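Local coordinates for deferrochelatase (Vibrio cholerae, PDB 5DE0), which binds heme b and, as a member of the DyP-type peroxidase family, probably acts as a heme-dependent peroxidase that oxidises dyes, at residues Ala10-Glu14 and Arg157-Leu162; Leu78-Pro82 and Gly286-Phe290. All coordinates share one frame; numbering follows the deposited sequence.

Overall arrangement
Both contacts tie the two ferredoxin-like halves of this DyP-type peroxidase together, and they do so in different ways. Interaction 1, partly buried, sets the loop before strand 18-26 against helix 155-161; interaction 2, buried, lays the loop between helix 64-67 and strand 84-86 against strand 281-291, an outermost strand of the C-terminal four-stranded sheet within the chain. Their centres are 19 Å apart and their nearest atoms about 7 Å. Along the chain the order is 10-14, 78-82, 157-162, 286-290, so the two connections interleave. They thus illustrate two halves held together at separate places, one by an arginine's polar grip together with a patch of methyl groups, the other by aromatic and apolar packing and water.

Interaction 1. Residues Ala10-Glu14 and Arg157-Leu162; sequences AILPE and RAEVAL
The junction between the two halves of the DyP-type fold is bridged here by the end of helix 155-161, where R157, A158 and A161, with L162 just beyond it, meet the loop 10-14 that leads into strand 18-26. R157 carries the polar part. Its side chain runs extended from CG to NE (chi2 174°), which brings the guanidinium to the backbone of L12 and P13 and the carboxylate of E14. There NH1 donates to the carbonyl oxygen of L12 (R157 NH1 to L12 O, 2.9 Å), a bent bond in which the donor stands above the carbonyl plane rather than on a lone pair. P13 O is also close to the same nitrogen, at 3.3 Å from R157 NH1. E14 folds back at chi2 (-79°), crosses R157 at about a right angle and brings its carboxylate over one face of the guanidinium. The salt bridge joins E14 OE1 to R157 NH2 at 3.1 Å, with the two planes 57° apart, so the groups meet at a slant rather than coplanar.

Beside this lies an apolar patch. L12 and L162 cross at about a right angle, L12 CD1 touching L162 CD1 at 3.6 Å, while L12 CD2 rests near the methyl of A158. I11 uses its CG2 branch, 4.0 Å from A161 CB, on the more buried side. The helix end is therefore gripped by a polar clasp at R157 and by methyl groups along the following turn.

Strands of both sheets frame the contact: I11 leans on S59 of strand 57-62 and on Y252 of strand 247-253, and its carbonyl accepts a hydrogen bond from H234. R157 and A161 also pack on V232 of strand 232-239, with the R157 side chain about 10 Å from the heme.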
ATOM      1  N   ALA B  10      -0.435  19.914   6.730  1.00 21.06           N
ATOM      2  CA  ALA B  10      -0.880  18.566   7.076  1.00 21.05           C
ATOM      3  C   ALA B  10      -1.461  18.466   8.487  1.00 20.78           C
ATOM      4  O   ALA B  10      -2.258  17.575   8.769  1.00 20.07           O
ATOM      5  CB  ALA B  10       0.270  17.578   6.917  1.00 19.39           C
ATOM      6  N   ILE B  11      -1.072  19.389   9.359  1.00 21.11           N
ATOM      7  CA  ILE B  11      -1.350  19.267  10.789  1.00 21.63           C
ATOM      8  C   ILE B  11      -2.803  19.549  11.181  1.00 22.59           C
ATOM      9  O   ILE B  11      -3.483  18.684  11.734  1.00 22.93           O
ATOM     10  CB  ILE B  11      -0.435  20.207  11.597  1.00 21.94           C
ATOM     11  CG1 ILE B  11       1.030  19.945  11.244  1.00 20.98           C
ATOM     12  CG2 ILE B  11      -0.667  20.028  13.087  1.00 22.14           C
ATOM     13  CD1 ILE B  11       2.006  20.833  11.979  1.00 23.87           C
ATOM     14  N   LEU B  12      -3.272  20.760  10.898  1.00 23.07           N
ATOM     15  CA  LEU B  12      -4.597  21.204  11.337  1.00 23.60           C
ATOM     16  C   LEU B  12      -5.800  20.492  10.692  1.00 24.56           C
ATOM     17  O   LEU B  12      -6.741  20.135  11.401  1.00 26.26           O
ATOM     18  CB  LEU B  12      -4.731  22.717  11.124  1.00 24.19           C
ATOM     19  CG  LEU B  12      -4.522  23.588  12.365  1.00 26.23           C
ATOM     20  CD1 LEU B  12      -3.246  23.199  13.092  1.00 25.47           C
ATOM     21  CD2 LEU B  12      -4.499  25.063  11.990  1.00 27.62           C
ATOM     22  N   PRO B  13      -5.794  20.293   9.358  1.00 24.92           N
ATOM     23  CA  PRO B  13      -6.982  19.654   8.776  1.00 25.15           C
ATOM     24  C   PRO B  13      -7.180  18.214   9.238  1.00 23.70           C
ATOM     25  O   PRO B  13      -6.239  17.582   9.720  1.00 22.70           O
ATOM     26  CB  PRO B  13      -6.704  19.689   7.267  1.00 24.41           C
ATOM     27  CG  PRO B  13      -5.629  20.693   7.084  1.00 24.17           C
ATOM     28  CD  PRO B  13      -4.809  20.648   8.323  1.00 23.48           C
ATOM     29  N   GLU B  14      -8.402  17.712   9.094  1.00 24.12           N
ATOM     30  CA  GLU B  14      -8.694  16.314   9.373  1.00 25.06           C
ATOM     31  C   GLU B  14      -7.940  15.434   8.386  1.00 22.62           C
ATOM     32  O   GLU B  14      -7.775  15.803   7.223  1.00 22.82           O
ATOM     33  CB  GLU B  14     -10.198  16.045   9.287  1.00 25.21           C
ATOM     34  CG  GLU B  14     -11.024  16.753  10.348  1.00 27.83           C
ATOM     35  CD  GLU B  14     -10.967  16.056  11.692  1.00 28.94           C
ATOM     36  OE1 GLU B  14     -10.552  14.878  11.738  1.00 29.30           O
ATOM     37  OE2 GLU B  14     -11.341  16.688  12.702  1.00 31.92           O
ATOM     38  N   ARG B 157      -8.260  22.240  17.644  1.00 35.66           N
ATOM     39  CA  ARG B 157      -7.131  21.556  17.025  1.00 34.46           C
ATOM     40  C   ARG B 157      -5.909  22.467  16.966  1.00 32.09           C
ATOM     41  O   ARG B 157      -4.784  22.033  17.216  1.00 29.45           O
ATOM     42  CB  ARG B 157      -7.492  21.079  15.620  1.00 33.68           C
ATOM     43  CG  ARG B 157      -8.200  19.742  15.598  1.00 32.69           C
ATOM     44  CD  ARG B 157      -8.672  19.368  14.207  1.00 32.71           C
ATOM     45  NE  ARG B 157      -8.822  17.921  14.093  1.00 37.40           N
ATOM     46  CZ  ARG B 157      -7.948  17.125  13.489  1.00 28.94           C
ATOM     47  NH1 ARG B 157      -6.865  17.636  12.921  1.00 26.50           N
ATOM     48  NH2 ARG B 157      -8.162  15.818  13.440  1.00 27.62           N
ATOM     49  N   ALA B 158      -6.143  23.735  16.640  1.00 32.46           N
ATOM     50  CA  ALA B 158      -5.070  24.715  16.512  1.00 31.87           C
ATOM     51  C   ALA B 158      -4.381  24.996  17.845  1.00 31.30           C
ATOM     52  O   ALA B 158      -3.161  25.135  17.899  1.00 29.92           O
ATOM     53  CB  ALA B 158      -5.615  26.008  15.919  1.00 30.54           C
ATOM     54  N   GLU B 159      -5.162  25.079  18.917  1.00 33.12           N
ATOM     55  CA  GLU B 159      -4.609  25.426  20.223  1.00 34.80           C
ATOM     56  C   GLU B 159      -4.089  24.202  20.975  1.00 30.93           C
ATOM     57  O   GLU B 159      -3.430  24.334  22.004  1.00 30.53           O
ATOM     58  CB  GLU B 159      -5.652  26.165  21.067  1.00 39.93           C
ATOM     59  CG  GLU B 159      -6.935  25.390  21.307  1.00 39.89           C
ATOM     60  CD  GLU B 159      -8.009  26.236  21.965  1.00 47.18           C
ATOM     61  OE1 GLU B 159      -8.672  27.017  21.251  1.00 49.85           O
ATOM     62  OE2 GLU B 159      -8.190  26.121  23.195  1.00 48.78           O
ATOM     63  N   VAL B 160      -4.389  23.013  20.462  1.00 30.66           N
ATOM     64  CA  VAL B 160      -3.856  21.782  21.039  1.00 29.24           C
ATOM     65  C   VAL B 160      -2.555  21.381  20.338  1.00 27.31           C
ATOM     66  O   VAL B 160      -1.593  20.961  20.984  1.00 26.69           O
ATOM     67  CB  VAL B 160      -4.880  20.620  20.957  1.00 29.39           C
ATOM     68  CG1 VAL B 160      -4.195  19.273  21.148  1.00 25.92           C
ATOM     69  CG2 VAL B 160      -5.977  20.805  21.989  1.00 29.95           C
ATOM     70  N   ALA B 161      -2.518  21.533  19.017  1.00 27.59           N
ATOM     71  CA  ALA B 161      -1.366  21.090  18.235  1.00 26.66           C
ATOM     72  C   ALA B 161      -0.254  22.136  18.147  1.00 25.99           C
ATOM     73  O   ALA B 161       0.923  21.799  18.252  1.00 24.82           O
ATOM     74  CB  ALA B 161      -1.810  20.690  16.835  1.00 25.31           C
ATOM     75  N   LEU B 162      -0.627  23.398  17.961  1.00 27.96           N
ATOM     76  CA  LEU B 162       0.350  24.437  17.644  1.00 27.62           C
ATOM     77  C   LEU B 162       0.876  25.199  18.859  1.00 29.19           C
ATOM     78  O   LEU B 162       0.127  25.515  19.785  1.00 32.34           O
ATOM     79  CB  LEU B 162      -0.250  25.436  16.654  1.00 27.98           C
ATOM     80  CG  LEU B 162      -0.877  24.840  15.395  1.00 27.63           C
ATOM     81  CD1 LEU B 162      -1.270  25.942  14.424  1.00 27.80           C
ATOM     82  CD2 LEU B 162       0.071  23.846  14.743  1.00 26.14           C
TER

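Interaction 2. Residues Leu78-Pro82 and Gly286-Phe290; sequences LIDFP and GAYFF
L78 starts this contact between an N-terminal-half loop and strand 281-291 of the C-terminal sheet, its CD1 3.8 Å from the carbonyl carbon F289 C and its CD2 near F290 CB. At I79 the two chains, running nearly antiparallel, are linked through water: one molecule donates to both I79 O (2.9 Å) and Y288 O (2.7 Å), while I79 CG1 lies alongside the Y288 ring. Past D80, F81 plays the central part, its side chain about 8 Å from the heme. Its backbone N and Y288 N both donate to a second water, at 3.1 and 2.8 Å. With CG anti to the backbone N (chi1 -171°), its ring turns toward the strand and directs an edge at the face of Y288 in a tilted edge-to-face (T-shaped) stack, centroids 4.8 Å apart and planes at 59°; F81 CD2 stands over the centre of the tyrosine ring. Both rings touch L263 of helix 257-266. One F81 face receives G286 CA in a CH-pi contact. P82 then places CD against Y288 CE2. No direct hydrogen bond joins the segments, so the pairing depends on aromatic and apolar contact, with two waters serving the facing backbone groups.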
ATOM      1  N   LEU B  78      12.129  19.695  22.761  1.00 28.81           N
ATOM      2  CA  LEU B  78      12.536  18.670  21.802  1.00 27.34           C
ATOM      3  C   LEU B  78      13.665  17.803  22.353  1.00 27.76           C
ATOM      4  O   LEU B  78      14.749  18.299  22.659  1.00 28.57           O
ATOM      5  CB  LEU B  78      12.963  19.310  20.476  1.00 28.33           C
ATOM      6  CG  LEU B  78      13.390  18.345  19.365  1.00 27.49           C
ATOM      7  CD1 LEU B  78      12.282  17.351  19.045  1.00 25.39           C
ATOM      8  CD2 LEU B  78      13.793  19.113  18.115  1.00 28.65           C
ATOM      9  N   ILE B  79      13.396  16.507  22.486  1.00 28.03           N
ATOM     10  CA  ILE B  79      14.379  15.549  22.983  1.00 27.84           C
ATOM     11  C   ILE B  79      14.381  14.285  22.134  1.00 27.19           C
ATOM     12  O   ILE B  79      13.505  14.093  21.290  1.00 26.05           O
ATOM     13  CB  ILE B  79      14.105  15.148  24.450  1.00 28.71           C
ATOM     14  CG1 ILE B  79      12.789  14.372  24.552  1.00 27.17           C
ATOM     15  CG2 ILE B  79      14.086  16.367  25.359  1.00 29.61           C
ATOM     16  CD1 ILE B  79      12.496  13.834  25.937  1.00 26.48           C
ATOM     17  N   ASP B  80      15.365  13.419  22.362  1.00 27.98           N
ATOM     18  CA  ASP B  80      15.378  12.105  21.734  1.00 27.99           C
ATOM     19  C   ASP B  80      14.259  11.252  22.314  1.00 27.15           C
ATOM     20  O   ASP B  80      13.936  11.366  23.494  1.00 26.51           O
ATOM     21  CB  ASP B  80      16.727  11.410  21.935  1.00 29.16           C
ATOM     22  CG  ASP B  80      17.820  11.992  21.062  1.00 34.72           C
ATOM     23  OD1 ASP B  80      17.578  13.030  20.412  1.00 34.37           O
ATOM     24  OD2 ASP B  80      18.927  11.414  21.030  1.00 35.16           O
ATOM     25  N   PHE B  81      13.667  10.407  21.479  1.00 26.51           N
ATOM     26  CA  PHE B  81      12.623   9.494  21.924  1.00 25.75           C
ATOM     27  C   PHE B  81      13.226   8.424  22.830  1.00 27.09           C
ATOM     28  O   PHE B  81      13.987   7.575  22.367  1.00 26.79           O
ATOM     29  CB  PHE B  81      11.931   8.854  20.719  1.00 24.26           C
ATOM     30  CG  PHE B  81      10.701   8.063  21.063  1.00 24.19           C
ATOM     31  CD1 PHE B  81      10.791   6.723  21.398  1.00 24.64           C
ATOM     32  CD2 PHE B  81       9.450   8.655  21.027  1.00 23.43           C
ATOM     33  CE1 PHE B  81       9.661   5.991  21.705  1.00 24.14           C
ATOM     34  CE2 PHE B  81       8.313   7.930  21.332  1.00 22.61           C
ATOM     35  CZ  PHE B  81       8.419   6.595  21.672  1.00 23.07           C
ATOM     36  N   PRO B  82      12.893   8.465  24.129  1.00 26.58           N
ATOM     37  CA  PRO B  82      13.465   7.493  25.065  1.00 27.98           C
ATOM     38  C   PRO B  82      12.797   6.126  24.949  1.00 28.34           C
ATOM     39  O   PRO B  82      11.599   6.057  24.677  1.00 27.86           O
ATOM     40  CB  PRO B  82      13.185   8.124  26.429  1.00 27.88           C
ATOM     41  CG  PRO B  82      11.917   8.880  26.221  1.00 26.69           C
ATOM     42  CD  PRO B  82      11.951   9.384  24.795  1.00 25.76           C
ATOM     43  N   GLY B 286       9.746   4.306  16.919  1.00 21.84           N
ATOM     44  CA  GLY B 286       9.427   5.345  17.881  1.00 22.64           C
ATOM     45  C   GLY B 286      10.353   6.535  17.724  1.00 21.45           C
ATOM     46  O   GLY B 286      11.573   6.379  17.718  1.00 23.02           O
ATOM     47  N   ALA B 287       9.777   7.728  17.601  1.00 21.25           N
ATOM     48  CA  ALA B 287      10.578   8.926  17.377  1.00 21.35           C
ATOM     49  C   ALA B 287       9.843  10.213  17.737  1.00 21.67           C
ATOM     50  O   ALA B 287       8.627  10.314  17.581  1.00 19.59           O
ATOM     51  CB  ALA B 287      11.032   8.980  15.932  1.00 20.80           C
ATOM     52  N   TYR B 288      10.601  11.193  18.220  1.00 20.46           N
ATOM     53  CA  TYR B 288      10.084  12.534  18.464  1.00 21.50           C
ATOM     54  C   TYR B 288      10.588  13.489  17.389  1.00 20.23           C
ATOM     55  O   TYR B 288      11.717  13.364  16.914  1.00 21.08           O
ATOM     56  CB  TYR B 288      10.504  13.043  19.847  1.00 22.06           C
ATOM     57  CG  TYR B 288       9.693  12.497  21.003  1.00 22.33           C
ATOM     58  CD1 TYR B 288       8.331  12.261  20.876  1.00 22.93           C
ATOM     59  CD2 TYR B 288      10.292  12.226  22.226  1.00 23.00           C
ATOM     60  CE1 TYR B 288       7.588  11.769  21.936  1.00 21.41           C
ATOM     61  CE2 TYR B 288       9.560  11.731  23.289  1.00 23.68           C
ATOM     62  CZ  TYR B 288       8.210  11.505  23.140  1.00 22.45           C
ATOM     63  OH  TYR B 288       7.480  11.012  24.198  1.00 24.78           O
ATOM     64  N   PHE B 289       9.746  14.442  17.010  1.00 20.63           N
ATOM     65  CA  PHE B 289      10.123  15.463  16.045  1.00 21.33           C
ATOM     66  C   PHE B 289       9.568  16.821  16.448  1.00 21.20           C
ATOM     67  O   PHE B 289       8.778  16.931  17.385  1.00 21.80           O
ATOM     68  CB  PHE B 289       9.611  15.115  14.646  1.00 21.11           C
ATOM     69  CG  PHE B 289      10.100  13.798  14.118  1.00 20.38           C
ATOM     70  CD1 PHE B 289       9.356  12.645  14.308  1.00 19.88           C
ATOM     71  CD2 PHE B 289      11.290  13.714  13.413  1.00 21.40           C
ATOM     72  CE1 PHE B 289       9.799  11.431  13.814  1.00 19.67           C
ATOM     73  CE2 PHE B 289      11.736  12.504  12.919  1.00 20.69           C
ATOM     74  CZ  PHE B 289      10.990  11.361  13.121  1.00 20.31           C
ATOM     75  N   PHE B 290       9.989  17.856  15.732  1.00 20.82           N
ATOM     76  CA  PHE B 290       9.308  19.137  15.786  1.00 22.59           C
ATOM     77  C   PHE B 290       9.050  19.632  14.371  1.00 23.26           C
ATOM     78  O   PHE B 290       9.981  19.821  13.586  1.00 22.76           O
ATOM     79  CB  PHE B 290      10.113  20.169  16.571  1.00 24.13           C
ATOM     80  CG  PHE B 290       9.406  21.482  16.740  1.00 24.56           C
ATOM     81  CD1 PHE B 290       9.613  22.523  15.848  1.00 25.10           C
ATOM     82  CD2 PHE B 290       8.534  21.674  17.796  1.00 24.72           C
ATOM     83  CE1 PHE B 290       8.961  23.732  16.010  1.00 25.93           C
ATOM     84  CE2 PHE B 290       7.880  22.877  17.964  1.00 26.26           C
ATOM     85  CZ  PHE B 290       8.094  23.910  17.070  1.00 26.59           C
TER
HETATM   86  O   HOH W   1      13.925  13.544  18.430  1.00 24.21           O
HETATM   87  O   HOH W   2      13.384  10.991  18.498  1.00 24.21           O